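Local coordinates for protein aldehyde dehydrogenase (Burkholderia cenocepacia, PDB 4O6R) that probably oxidises aldehydes to carboxylic acids with NAD(P)+ as cofactor, and is seen here with adenosine monophosphate bound, at residues T163-G168 / R466-E471; F117-G122 / V450-P455; A89-E94 / R103-L108; R348-R353 / T383-Q388. One frame throughout, in Å; residues are numbered along the deposited sequence. Where two conformers were deposited one is given.

The four contacts illustrate how a large fold is stitched together at unequal depths. Interactions 1 and 2 adjoin, their centres about 7 Å apart, and their segments alternate along the chain: helix 102-123 and helix 159-172 each meet part of the polypeptide following strand 441-444, so distant sequence closes over the early helices. Interaction 3 comes first in sequence and lies, centre to centre, about 21 and 20 Å from them, yet it shares helix 102-123 with interaction 2. Interaction 4 stands apart, 35 to 38 Å from the others between centres, beside the seven-stranded sheet and nested inside the long loops closed by interactions 1 and 2. Interactions 1, 2 and 3 all reach a second subunit.

Interaction 1: residues T163-G168 / R466-E471; sequences TSWKMG and REMGFE
Lys166 and Glu467 form a buried salt bridge between helix 159-172 and the loop that leads into the helix around 469-475. Lys166 NZ meets the syn lone pair of Glu467 OE2 at 3.1 Å, and a weak second bond reaches OE1, so the ammonium group sits against both oxygens. Bends at chi2 and chi3 of Lys166 bring its end back to the carboxylate although its first bond points away.

Water extends the polar join from the Trp165 carbonyl. One molecule donates to Trp165 O at 2.8 Å and accepts from Met468 N, while another lies between the same carbonyl oxygen and Glu467 OE1.

The apolar share is a Met-aromatic contact. Met468 CE lies over the face of the Trp165 indole, 3.3 Å from the centroid of the five-membered ring, in a CH-pi approach only 16° off the normal. SD stands behind it over the same ring, at 4.4 Å from that centroid. Phe456 meets the indole edge-to-face.

Lys166 also packs against Val154, which binds AMP. The arrangement is consistent with the directly paired lysine and glutamate found near the active site of other aldehyde dehydrogenases.

Interaction 2: residues F117-G122 / V450-P455; sequences FRYFGG and VNPGSP
Tyr119 lays one face of its ring against the turn at Pro452 and Gly453, joining helix 102-123 to the loop after strand 441-444. No hydrogen bond crosses; the join is van der Waals packing. Pro452 O stands 3.2 Å above the plane of the Tyr119 ring, displaced toward the rim, and Gly453 N lies over the same face. That oxygen is bonded by Gly469 N, so it lies over the ring without depending on it. With CG anti to the backbone N (chi1 180°), the phenol reaches along the turn until its OH comes 3.3 Å from Gly453 CA.

Nearer the helix, Pro452 CG touches Tyr119 CB at 3.6 Å. Phe120 supports the tyrosine: Tyr119 CD2 sits over the centre of its ring.

Hydrogen bonds shape the loop. Asn451 OD1 accepts from Gly453 N at 2.8 Å, and Ser454 N bonds to Asn451 O. Lys126 of a third subunit makes a cation-pi contact with Tyr119, while Ser454 OG bonds to Asn140 of a second subunit. The loop contains a type I beta turn (Asn451 to Ser454) overlapped by an Asx turn, set between a helix and subunit interfaces.

Interaction 3: residues A89-E94 / R103-L108; sequences ALAQLE and RDSRAL
Ala91 and Ser105 meet where two successive helices, 87-98 and 102-123, fold back on each other as an alpha-helical hairpin. The short segments run at 138° to one another, and their axes approach to 8.4 Å. Such closeness is consistent with the small residues at the crossing: the CA atoms of Ala91 and Ser105 are 4.8 Å apart.

Ser105 holds OG in the crowded position between its backbone N and carbonyl carbon (chi1 57°). There Ser105 OG is 3.0 Å from Ala91 O and also hydrogen-bonded with Ser95 OG, with a weak bond to Ile102 O besides. The hydroxyl therefore belongs to a small polar cluster inside the helix crossing. Ala91 CB touches Ser105 OG and Arg106 CG, the latter 3.8 Å away.

At the more exposed side of the crossing, Arg106 and Gln92 run side by side in the same direction, but by different routes. Arg106 is extended from CG to NE, whereas Gln92 is bent at chi2 (-73°), which swings its amide back toward the arginine. The two flat ends are turned 67° apart. What unites them is Glu88, which forms a salt bridge with Arg106 NE through one oxygen and accepts from Gln92 NE2 through the other.

Glu94 leaves the crossing in another direction. Its carboxylate bonds to Ser188 OG and Leu160 N, linking the hairpin to neighbouring helices, while Glu94 CB is 4.3 Å from Ser105 CB.

Interaction 4: residues R348-R353 / T383-Q388; sequences REQGGR and TDRVAQ
Gln350 reaches from the end of helix 334-349 to the backbone of Arg385, in a short, weakly bonded helix at about 385-388. The departing helix closes in a Schellman motif, with Gly351 as its C-prime residue at positive phi, Gly352 N bonded to Ala347 O and Gly351 N to Arg348 O. Gln350 is the first residue to leave helical geometry.

Its chain runs extended beyond CG (chi2 -154°), and this length carries the amide across the gap. Arg385 N donates to Gln350 OE1 at 2.8 Å, in the plane of the carbonyl group, with an N-H...acceptor angle of 155°. The Gln350 chain crosses that of Arg385 at about a right angle, and the aliphatic start of the arginine crosses against the amide, Arg385 CG 3.5 Å from Gln350 OE1 and near NE2 as well. The guanidinium plane is turned almost perpendicular to the amide, and its NH2 goes on to a salt bridge with Glu389. Asp384 CB packs against Gln350 OE1, while Asp384 OD2 accepts from His381 N.

Just before strand 353-356, at an edge of the seven-stranded sheet, this contact joins the helix end to the segment before strand 395-401. Two waters complete it. One donates to Gln350 OE1 and accepts from Val386 N; the other donates to both Gln350 O and Asp384 OD1, lying 2.7 Å from that Gln350 O.

Interaction 1: residues T163-G168 / R466-E471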
loop_
_atom_site.group_PDB
_atom_site.type_symbol
_atom_site.label_atom_id
_atom_site.label_comp_id
_atom_site.label_asym_id
_atom_site.label_seq_id
_atom_site.Cartn_x
_atom_site.Cartn_y
_atom_site.Cartn_z
ATOM N N THR A 163 5.624 21.288 -16.946
ATOM C CA THR A 163 4.150 21.331 -16.981
ATOM C C THR A 163 3.564 20.010 -16.537
ATOM O O THR A 163 2.597 19.972 -15.766
ATOM C CB THR A 163 3.536 21.714 -18.359
ATOM O OG1 THR A 163 3.780 20.708 -19.351
ATOM C CG2 THR A 163 4.087 23.050 -18.841
ATOM N N SER A 164 4.143 18.925 -17.033
ATOM C CA SER A 164 3.679 17.584 -16.706
ATOM C C SER A 164 4.072 17.170 -15.291
ATOM O O SER A 164 3.251 16.611 -14.561
ATOM C CB SER A 164 4.179 16.571 -17.724
ATOM O OG SER A 164 5.582 16.330 -17.608
ATOM N N TRP A 165 5.300 17.445 -14.875
ATOM C CA TRP A 165 5.723 17.030 -13.523
ATOM C C TRP A 165 4.873 17.676 -12.417
ATOM O O TRP A 165 4.543 17.055 -11.417
ATOM C CB TRP A 165 7.178 17.392 -13.289
ATOM C CG TRP A 165 8.168 16.579 -14.038
ATOM C CD1 TRP A 165 7.967 15.812 -15.158
ATOM C CD2 TRP A 165 9.554 16.477 -13.732
ATOM N NE1 TRP A 165 9.158 15.231 -15.559
ATOM C CE2 TRP A 165 10.143 15.630 -14.699
ATOM C CE3 TRP A 165 10.351 16.975 -12.687
ATOM C CZ2 TRP A 165 11.501 15.263 -14.648
ATOM C CZ3 TRP A 165 11.717 16.631 -12.653
ATOM C CH2 TRP A 165 12.265 15.786 -13.629
ATOM N N LYS A 166 4.554 18.946 -12.622
ATOM C CA LYS A 166 3.729 19.717 -11.706
ATOM C C LYS A 166 2.240 19.420 -11.800
ATOM O O LYS A 166 1.583 19.072 -10.801
ATOM C CB LYS A 166 3.916 21.187 -12.009
ATOM C CG LYS A 166 5.290 21.697 -11.692
ATOM C CD LYS A 166 5.506 21.750 -10.215
ATOM C CE LYS A 166 6.849 21.178 -9.906
ATOM N NZ LYS A 166 7.012 20.990 -8.438
ATOM N N MET A 167 1.703 19.572 -12.998
ATOM C CA MET A 167 0.274 19.532 -13.168
ATOM C C MET A 167 -0.293 18.128 -13.224
ATOM O O MET A 167 -1.447 17.935 -12.855
ATOM C CB MET A 167 -0.169 20.343 -14.388
ATOM C CG MET A 167 0.168 21.816 -14.220
ATOM S SD MET A 167 -0.753 22.896 -15.340
ATOM C CE MET A 167 0.220 22.711 -16.842
ATOM N N GLY A 168 0.501 17.160 -13.669
ATOM C CA GLY A 168 0.027 15.770 -13.685
ATOM C C GLY A 168 -0.556 15.298 -12.348
ATOM O O GLY A 168 -1.740 14.969 -12.276
ATOM N N ARG A 466 8.197 15.275 -3.036
ATOM C CA ARG A 466 8.628 14.489 -4.186
ATOM C C ARG A 466 7.724 14.719 -5.398
ATOM O O ARG A 466 6.484 14.781 -5.259
ATOM C CB ARG A 466 8.645 13.009 -3.835
ATOM C CG ARG A 466 9.691 12.622 -2.813
ATOM C CD ARG A 466 11.087 12.666 -3.444
ATOM N NE ARG A 466 12.165 12.299 -2.538
ATOM C CZ ARG A 466 12.754 13.100 -1.650
ATOM N NH1 ARG A 466 12.388 14.358 -1.516
ATOM N NH2 ARG A 466 13.767 12.630 -0.911
ATOM N N GLU A 467 8.357 14.830 -6.560
ATOM C CA GLU A 467 7.666 14.698 -7.827
ATOM C C GLU A 467 7.540 13.208 -8.102
ATOM O O GLU A 467 8.314 12.434 -7.576
ATOM C CB GLU A 467 8.435 15.328 -9.010
ATOM C CG GLU A 467 9.312 16.555 -8.751
ATOM C CD GLU A 467 8.627 17.874 -8.905
ATOM O OE1 GLU A 467 7.485 17.915 -9.369
ATOM O OE2 GLU A 467 9.261 18.888 -8.552
ATOM N N MET A 468 6.565 12.852 -8.945
ATOM C CA MET A 468 6.368 11.520 -9.488
ATOM C C MET A 468 5.684 10.531 -8.524
ATOM O O MET A 468 5.728 10.643 -7.294
ATOM C CB MET A 468 7.689 10.912 -9.973
ATOM C CG MET A 468 8.555 11.822 -10.834
ATOM S SD MET A 468 7.666 12.529 -12.220
ATOM C CE MET A 468 9.059 12.985 -13.222
ATOM N N GLY A 469 5.027 9.559 -9.118
ATOM C CA GLY A 469 4.587 8.389 -8.396
ATOM C C GLY A 469 3.454 8.593 -7.425
ATOM O O GLY A 469 2.813 9.639 -7.381
ATOM N N PHE A 470 3.230 7.561 -6.628
ATOM C CA PHE A 470 2.319 7.657 -5.495
ATOM C C PHE A 470 2.755 8.725 -4.498
ATOM O O PHE A 470 1.943 9.307 -3.806
ATOM C CB PHE A 470 2.183 6.316 -4.800
ATOM C CG PHE A 470 1.428 5.298 -5.605
ATOM C CD1 PHE A 470 0.045 5.316 -5.642
ATOM C CD2 PHE A 470 2.102 4.361 -6.380
ATOM C CE1 PHE A 470 -0.658 4.390 -6.385
ATOM C CE2 PHE A 470 1.402 3.425 -7.107
ATOM C CZ PHE A 470 0.025 3.444 -7.112
ATOM N N GLU A 471 4.043 8.960 -4.415
ATOM C CA GLU A 471 4.569 9.973 -3.528
ATOM C C GLU A 471 4.016 11.369 -3.861
ATOM O O GLU A 471 3.603 12.102 -2.946
ATOM C CB GLU A 471 6.081 9.960 -3.551
ATOM C CG GLU A 471 6.678 8.691 -2.952
ATOM C CD GLU A 471 6.815 7.520 -3.944
ATOM O OE1 GLU A 471 6.327 7.580 -5.105
ATOM O OE2 GLU A 471 7.458 6.521 -3.564
HETATM O O HOH W 1 5.316 14.461 -10.927
HETATM O O HOH W 2 4.755 17.866 -8.782
#

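Interaction 2: residues F117-G122 / V450-P455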
loop_
_atom_site.group_PDB
_atom_site.type_symbol
_atom_site.label_atom_id
_atom_site.label_comp_id
_atom_site.label_asym_id
_atom_site.label_seq_id
_atom_site.Cartn_x
_atom_site.Cartn_y
_atom_site.Cartn_z
ATOM N N PHE A 117 2.201 13.044 -18.253
ATOM C CA PHE A 117 0.770 13.260 -18.237
ATOM C C PHE A 117 0.050 11.906 -18.393
ATOM O O PHE A 117 -0.956 11.692 -17.740
ATOM C CB PHE A 117 0.323 14.235 -19.323
ATOM C CG PHE A 117 0.474 15.693 -18.937
ATOM C CD1 PHE A 117 -0.201 16.218 -17.845
ATOM C CD2 PHE A 117 1.261 16.547 -19.700
ATOM C CE1 PHE A 117 -0.076 17.561 -17.520
ATOM C CE2 PHE A 117 1.378 17.895 -19.368
ATOM C CZ PHE A 117 0.698 18.397 -18.275
ATOM N N ARG A 118 0.561 11.011 -19.241
ATOM C CA ARG A 118 -0.111 9.730 -19.439
ATOM C C ARG A 118 -0.073 8.911 -18.146
ATOM O O ARG A 118 -1.092 8.369 -17.750
ATOM C CB ARG A 118 0.465 8.948 -20.602
ATOM C CG ARG A 118 -0.193 7.596 -20.797
ATOM C CD ARG A 118 0.223 6.964 -22.107
ATOM N NE ARG A 118 -0.179 7.780 -23.252
ATOM C CZ ARG A 118 0.648 8.397 -24.094
ATOM N NH1 ARG A 118 1.963 8.315 -23.949
ATOM N NH2 ARG A 118 0.135 9.085 -25.128
ATOM N N TYR A 119 1.087 8.872 -17.480
ATOM C CA TYR A 119 1.200 8.169 -16.190
ATOM C C TYR A 119 0.121 8.667 -15.222
ATOM O O TYR A 119 -0.610 7.879 -14.639
ATOM C CB TYR A 119 2.592 8.350 -15.586
ATOM C CG TYR A 119 2.771 7.661 -14.262
ATOM C CD1 TYR A 119 3.219 6.352 -14.199
ATOM C CD2 TYR A 119 2.497 8.317 -13.068
ATOM C CE1 TYR A 119 3.420 5.709 -12.996
ATOM C CE2 TYR A 119 2.711 7.677 -11.838
ATOM C CZ TYR A 119 3.154 6.368 -11.813
ATOM O OH TYR A 119 3.358 5.708 -10.605
ATOM N N PHE A 120 0.047 9.987 -15.047
ATOM C CA PHE A 120 -0.912 10.573 -14.131
ATOM C C PHE A 120 -2.362 10.447 -14.540
ATOM O O PHE A 120 -3.229 10.317 -13.680
ATOM C CB PHE A 120 -0.514 12.000 -13.695
ATOM C CG PHE A 120 0.593 11.963 -12.722
ATOM C CD1 PHE A 120 0.347 11.544 -11.449
ATOM C CD2 PHE A 120 1.908 12.101 -13.137
ATOM C CE1 PHE A 120 1.361 11.360 -10.555
ATOM C CE2 PHE A 120 2.935 11.956 -12.226
ATOM C CZ PHE A 120 2.662 11.587 -10.930
ATOM N N GLY A 121 -2.632 10.426 -15.839
ATOM C CA GLY A 121 -3.968 10.134 -16.300
ATOM C C GLY A 121 -4.405 8.744 -15.873
ATOM O O GLY A 121 -5.544 8.552 -15.490
ATOM N N GLY A 122 -3.475 7.793 -15.887
ATOM C CA GLY A 122 -3.768 6.434 -15.422
ATOM C C GLY A 122 -3.759 6.347 -13.898
ATOM O O GLY A 122 -4.428 5.511 -13.335
ATOM N N VAL A 450 14.955 9.256 -15.069
ATOM C CA VAL A 450 13.704 9.784 -14.505
ATOM C C VAL A 450 12.524 9.029 -15.116
ATOM O O VAL A 450 12.504 8.708 -16.326
ATOM C CB VAL A 450 13.582 11.319 -14.661
ATOM C CG1 VAL A 450 14.673 12.030 -13.886
ATOM C CG2 VAL A 450 13.639 11.738 -16.114
ATOM N N ASN A 451 11.548 8.697 -14.268
ATOM C CA ASN A 451 10.366 7.966 -14.673
ATOM C C ASN A 451 9.217 8.554 -13.879
ATOM O O ASN A 451 9.391 8.903 -12.686
ATOM C CB ASN A 451 10.548 6.464 -14.405
ATOM C CG ASN A 451 9.304 5.658 -14.642
ATOM O OD1 ASN A 451 8.394 5.650 -13.833
ATOM N ND2 ASN A 451 9.267 4.935 -15.738
ATOM N N PRO A 452 8.025 8.660 -14.496
ATOM C CA PRO A 452 6.955 9.349 -13.760
ATOM C C PRO A 452 6.356 8.608 -12.578
ATOM O O PRO A 452 5.550 9.174 -11.864
ATOM C CB PRO A 452 5.886 9.599 -14.828
ATOM C CG PRO A 452 6.164 8.672 -15.906
ATOM C CD PRO A 452 7.664 8.429 -15.900
ATOM N N GLY A 453 6.743 7.352 -12.356
ATOM C CA GLY A 453 6.431 6.676 -11.129
ATOM C C GLY A 453 7.543 6.638 -10.096
ATOM O O GLY A 453 7.327 6.115 -9.000
ATOM N N SER A 454 8.728 7.176 -10.431
ATOM C CA SER A 454 9.872 7.071 -9.551
ATOM C C SER A 454 10.115 8.376 -8.801
ATOM O O SER A 454 10.409 9.386 -9.422
ATOM C CB SER A 454 11.114 6.677 -10.345
ATOM O OG SER A 454 12.214 6.528 -9.470
ATOM N N PRO A 455 9.955 8.373 -7.461
ATOM C CA PRO A 455 9.938 9.675 -6.742
ATOM C C PRO A 455 11.243 10.445 -6.921
ATOM O O PRO A 455 12.347 9.888 -6.810
ATOM C CB PRO A 455 9.769 9.277 -5.263
ATOM C CG PRO A 455 10.230 7.841 -5.228
ATOM C CD PRO A 455 9.792 7.240 -6.530
#

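Interaction 3: residues A89-E94 / R103-L108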
loop_
_atom_site.group_PDB
_atom_site.type_symbol
_atom_site.label_atom_id
_atom_site.label_comp_id
_atom_site.label_asym_id
_atom_site.label_seq_id
_atom_site.Cartn_x
_atom_site.Cartn_y
_atom_site.Cartn_z
ATOM N N ALA A 89 5.732 20.596 -33.646
ATOM C CA ALA A 89 5.489 21.990 -33.328
ATOM C C ALA A 89 5.858 22.341 -31.867
ATOM O O ALA A 89 6.393 23.419 -31.619
ATOM C CB ALA A 89 4.055 22.389 -33.646
ATOM N N LEU A 90 5.590 21.441 -30.912
ATOM C CA LEU A 90 5.979 21.676 -29.530
ATOM C C LEU A 90 7.506 21.688 -29.385
ATOM O O LEU A 90 8.052 22.520 -28.689
ATOM C CB LEU A 90 5.377 20.642 -28.566
ATOM C CG LEU A 90 3.926 20.854 -28.137
ATOM C CD1 LEU A 90 3.382 19.666 -27.408
ATOM C CD2 LEU A 90 3.797 22.063 -27.238
ATOM N N ALA A 91 8.164 20.760 -30.064
ATOM C CA ALA A 91 9.607 20.670 -30.029
ATOM C C ALA A 91 10.245 21.945 -30.609
ATOM O O ALA A 91 11.185 22.488 -30.025
ATOM C CB ALA A 91 10.080 19.444 -30.791
ATOM N N GLN A 92 9.753 22.375 -31.770
ATOM C CA GLN A 92 10.227 23.604 -32.375
ATOM C C GLN A 92 10.053 24.796 -31.437
ATOM O O GLN A 92 10.971 25.606 -31.298
ATOM C CB GLN A 92 9.525 23.871 -33.706
ATOM C CG GLN A 92 9.912 22.913 -34.818
ATOM C CD GLN A 92 11.315 23.171 -35.368
ATOM O OE1 GLN A 92 11.803 24.297 -35.348
ATOM N NE2 GLN A 92 11.936 22.135 -35.916
ATOM N N LEU A 93 8.890 24.916 -30.802
ATOM C CA LEU A 93 8.609 26.073 -29.934
ATOM C C LEU A 93 9.508 26.056 -28.699
ATOM O O LEU A 93 10.127 27.075 -28.333
ATOM C CB LEU A 93 7.133 26.113 -29.531
ATOM C CG LEU A 93 6.665 27.294 -28.683
ATOM C CD1 LEU A 93 6.889 28.596 -29.412
ATOM C CD2 LEU A 93 5.179 27.161 -28.360
ATOM N N GLU A 94 9.625 24.883 -28.088
ATOM C CA GLU A 94 10.506 24.704 -26.921
ATOM C C GLU A 94 11.965 25.056 -27.258
ATOM O O GLU A 94 12.604 25.815 -26.521
ATOM C CB GLU A 94 10.384 23.263 -26.355
ATOM C CG GLU A 94 11.134 22.996 -25.044
ATOM C CD GLU A 94 10.499 23.616 -23.803
ATOM O OE1 GLU A 94 9.750 24.607 -23.907
ATOM O OE2 GLU A 94 10.791 23.136 -22.673
ATOM N N ARG A 103 17.023 18.248 -31.566
ATOM C CA ARG A 103 17.066 16.818 -31.377
ATOM C C ARG A 103 16.640 16.401 -29.941
ATOM O O ARG A 103 16.025 15.350 -29.780
ATOM C CB ARG A 103 18.430 16.259 -31.779
ATOM C CG ARG A 103 19.542 16.534 -30.794
ATOM C CD ARG A 103 20.818 15.894 -31.282
ATOM N NE ARG A 103 21.662 15.561 -30.155
ATOM C CZ ARG A 103 22.646 14.670 -30.169
ATOM N NH1 ARG A 103 22.998 14.053 -31.303
ATOM N NH2 ARG A 103 23.330 14.444 -29.042
ATOM N N ASP A 104 16.942 17.241 -28.947
ATOM C CA ASP A 104 16.610 16.978 -27.535
ATOM C C ASP A 104 15.134 17.294 -27.248
ATOM O O ASP A 104 14.455 16.569 -26.495
ATOM C CB ASP A 104 17.424 17.856 -26.561
ATOM C CG ASP A 104 18.892 17.471 -26.453
ATOM O OD1 ASP A 104 19.298 16.358 -26.834
ATOM O OD2 ASP A 104 19.658 18.341 -25.931
ATOM N N SER A 105 14.618 18.376 -27.822
ATOM C CA SER A 105 13.215 18.673 -27.604
ATOM C C SER A 105 12.346 17.609 -28.278
ATOM O O SER A 105 11.329 17.252 -27.740
ATOM C CB SER A 105 12.834 20.088 -28.012
ATOM O OG SER A 105 13.149 20.312 -29.349
ATOM N N ARG A 106 12.771 17.079 -29.422
ATOM C CA ARG A 106 12.064 15.969 -30.062
ATOM C C ARG A 106 12.176 14.640 -29.284
ATOM O O ARG A 106 11.174 13.953 -29.115
ATOM C CB ARG A 106 12.574 15.734 -31.491
ATOM C CG ARG A 106 12.200 16.779 -32.514
ATOM C CD ARG A 106 13.098 16.619 -33.732
ATOM N NE ARG A 106 12.688 17.465 -34.829
ATOM C CZ ARG A 106 13.406 17.681 -35.920
ATOM N NH1 ARG A 106 14.615 17.153 -36.043
ATOM N NH2 ARG A 106 12.933 18.460 -36.885
ATOM N N ALA A 107 13.379 14.267 -28.838
ATOM C CA ALA A 107 13.618 12.932 -28.286
ATOM C C ALA A 107 13.372 12.862 -26.786
ATOM O O ALA A 107 13.111 11.786 -26.257
ATOM C CB ALA A 107 15.041 12.462 -28.582
ATOM N N LEU A 108 13.438 14.003 -26.119
ATOM C CA LEU A 108 13.395 14.036 -24.686
ATOM C C LEU A 108 12.291 14.944 -24.141
ATOM O O LEU A 108 11.399 14.438 -23.447
ATOM C CB LEU A 108 14.776 14.409 -24.110
ATOM C CG LEU A 108 15.906 13.385 -24.347
ATOM C CD1 LEU A 108 17.277 13.991 -24.104
ATOM C CD2 LEU A 108 15.716 12.138 -23.487
#

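Interaction 4: residues R348-R353 / T383-Q388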
loop_
_atom_site.group_PDB
_atom_site.type_symbol
_atom_site.label_atom_id
_atom_site.label_comp_id
_atom_site.label_asym_id
_atom_site.label_seq_id
_atom_site.Cartn_x
_atom_site.Cartn_y
_atom_site.Cartn_z
ATOM N N ARG A 348 39.893 29.341 -12.193
ATOM C CA ARG A 348 41.317 29.616 -12.434
ATOM C C ARG A 348 41.960 30.342 -11.226
ATOM O O ARG A 348 43.071 29.989 -10.786
ATOM C CB ARG A 348 41.509 30.447 -13.717
ATOM C CG ARG A 348 41.136 29.773 -15.035
ATOM C CD ARG A 348 41.513 30.711 -16.209
ATOM N NE ARG A 348 40.868 30.338 -17.491
ATOM C CZ ARG A 348 41.352 29.413 -18.315
ATOM N NH1 ARG A 348 42.486 28.795 -18.015
ATOM N NH2 ARG A 348 40.732 29.097 -19.445
ATOM N N GLU A 349 41.259 31.349 -10.692
ATOM C CA GLU A 349 41.702 32.097 -9.497
ATOM C C GLU A 349 42.072 31.139 -8.358
ATOM O O GLU A 349 43.044 31.334 -7.639
ATOM C CB GLU A 349 40.600 33.054 -8.991
ATOM C CG GLU A 349 40.275 34.268 -9.859
ATOM C CD GLU A 349 38.880 34.855 -9.591
ATOM O OE1 GLU A 349 38.317 35.501 -10.503
ATOM O OE2 GLU A 349 38.312 34.668 -8.481
ATOM N N GLN A 350 41.290 30.087 -8.192
ATOM C CA GLN A 350 41.516 29.139 -7.098
ATOM C C GLN A 350 42.428 27.962 -7.481
ATOM O O GLN A 350 42.523 26.982 -6.743
ATOM C CB GLN A 350 40.187 28.625 -6.567
ATOM C CG GLN A 350 39.313 29.739 -6.013
ATOM C CD GLN A 350 38.334 29.250 -4.961
ATOM O OE1 GLN A 350 37.538 28.342 -5.202
ATOM N NE2 GLN A 350 38.383 29.863 -3.782
ATOM N N GLY A 351 43.118 28.074 -8.612
ATOM C CA GLY A 351 44.136 27.105 -9.003
ATOM C C GLY A 351 43.578 25.859 -9.664
ATOM O O GLY A 351 44.252 24.848 -9.724
ATOM N N GLY A 352 42.345 25.933 -10.154
ATOM C CA GLY A 352 41.751 24.845 -10.911
ATOM C C GLY A 352 42.392 24.803 -12.293
ATOM O O GLY A 352 42.914 25.834 -12.787
ATOM N N ARG A 353 42.382 23.618 -12.889
ATOM C CA ARG A 353 42.914 23.429 -14.221
ATOM C C ARG A 353 41.785 23.267 -15.199
ATOM O O ARG A 353 41.048 22.248 -15.161
ATOM C CB ARG A 353 43.825 22.205 -14.295
ATOM C CG ARG A 353 45.033 22.328 -13.423
ATOM C CD ARG A 353 45.811 21.042 -13.458
ATOM N NE ARG A 353 46.228 20.791 -14.823
ATOM C CZ ARG A 353 46.284 19.590 -15.363
ATOM N NH1 ARG A 353 45.966 18.513 -14.657
ATOM N NH2 ARG A 353 46.670 19.464 -16.618
ATOM N N THR A 383 36.604 21.617 -1.417
ATOM C CA THR A 383 36.046 22.805 -0.806
ATOM C C THR A 383 36.145 24.032 -1.700
ATOM O O THR A 383 35.660 25.108 -1.327
ATOM C CB THR A 383 36.801 23.122 0.491
ATOM O OG1 THR A 383 38.198 23.196 0.194
ATOM C CG2 THR A 383 36.556 22.039 1.508
ATOM N N ASP A 384 36.781 23.912 -2.865
ATOM C CA ASP A 384 36.829 25.047 -3.766
ATOM C C ASP A 384 35.420 25.481 -4.187
ATOM O O ASP A 384 34.490 24.661 -4.225
ATOM C CB ASP A 384 37.678 24.732 -4.990
ATOM C CG ASP A 384 39.163 24.582 -4.649
ATOM O OD1 ASP A 384 39.630 25.098 -3.591
ATOM O OD2 ASP A 384 39.874 23.951 -5.456
ATOM N N ARG A 385 35.284 26.764 -4.517
ATOM C CA ARG A 385 34.001 27.315 -4.926
ATOM C C ARG A 385 33.301 26.508 -6.023
ATOM O O ARG A 385 32.108 26.212 -5.900
ATOM C CB ARG A 385 34.116 28.788 -5.323
ATOM C CG ARG A 385 34.462 29.727 -4.146
ATOM C CD ARG A 385 34.308 31.211 -4.476
ATOM N NE ARG A 385 32.935 31.518 -4.864
ATOM C CZ ARG A 385 32.529 32.567 -5.583
ATOM N NH1 ARG A 385 33.382 33.478 -6.035
ATOM N NH2 ARG A 385 31.233 32.698 -5.862
ATOM N N VAL A 386 34.017 26.132 -7.081
ATOM C CA VAL A 386 33.355 25.457 -8.198
ATOM C C VAL A 386 33.031 24.002 -7.888
ATOM O O VAL A 386 32.331 23.355 -8.662
ATOM C CB VAL A 386 34.076 25.571 -9.568
ATOM C CG1 VAL A 386 34.160 27.018 -10.018
ATOM C CG2 VAL A 386 35.426 24.878 -9.568
ATOM N N ALA A 387 33.556 23.505 -6.771
ATOM C CA ALA A 387 33.228 22.193 -6.247
ATOM C C ALA A 387 32.093 22.254 -5.234
ATOM O O ALA A 387 31.615 21.213 -4.831
ATOM C CB ALA A 387 34.467 21.580 -5.593
ATOM N N GLN A 388 31.665 23.458 -4.838
ATOM C CA GLN A 388 30.635 23.642 -3.809
ATOM C C GLN A 388 29.372 24.308 -4.336
ATOM O O GLN A 388 28.266 23.934 -3.946
ATOM C CB GLN A 388 31.168 24.475 -2.636
ATOM C CG GLN A 388 32.189 23.758 -1.789
ATOM C CD GLN A 388 31.550 22.649 -0.962
ATOM O OE1 GLN A 388 30.456 22.806 -0.417
ATOM N NE2 GLN A 388 32.205 21.526 -0.899
HETATM O O HOH W 3 36.740 27.153 -7.566
HETATM O O HOH W 4 42.018 26.437 -4.124
#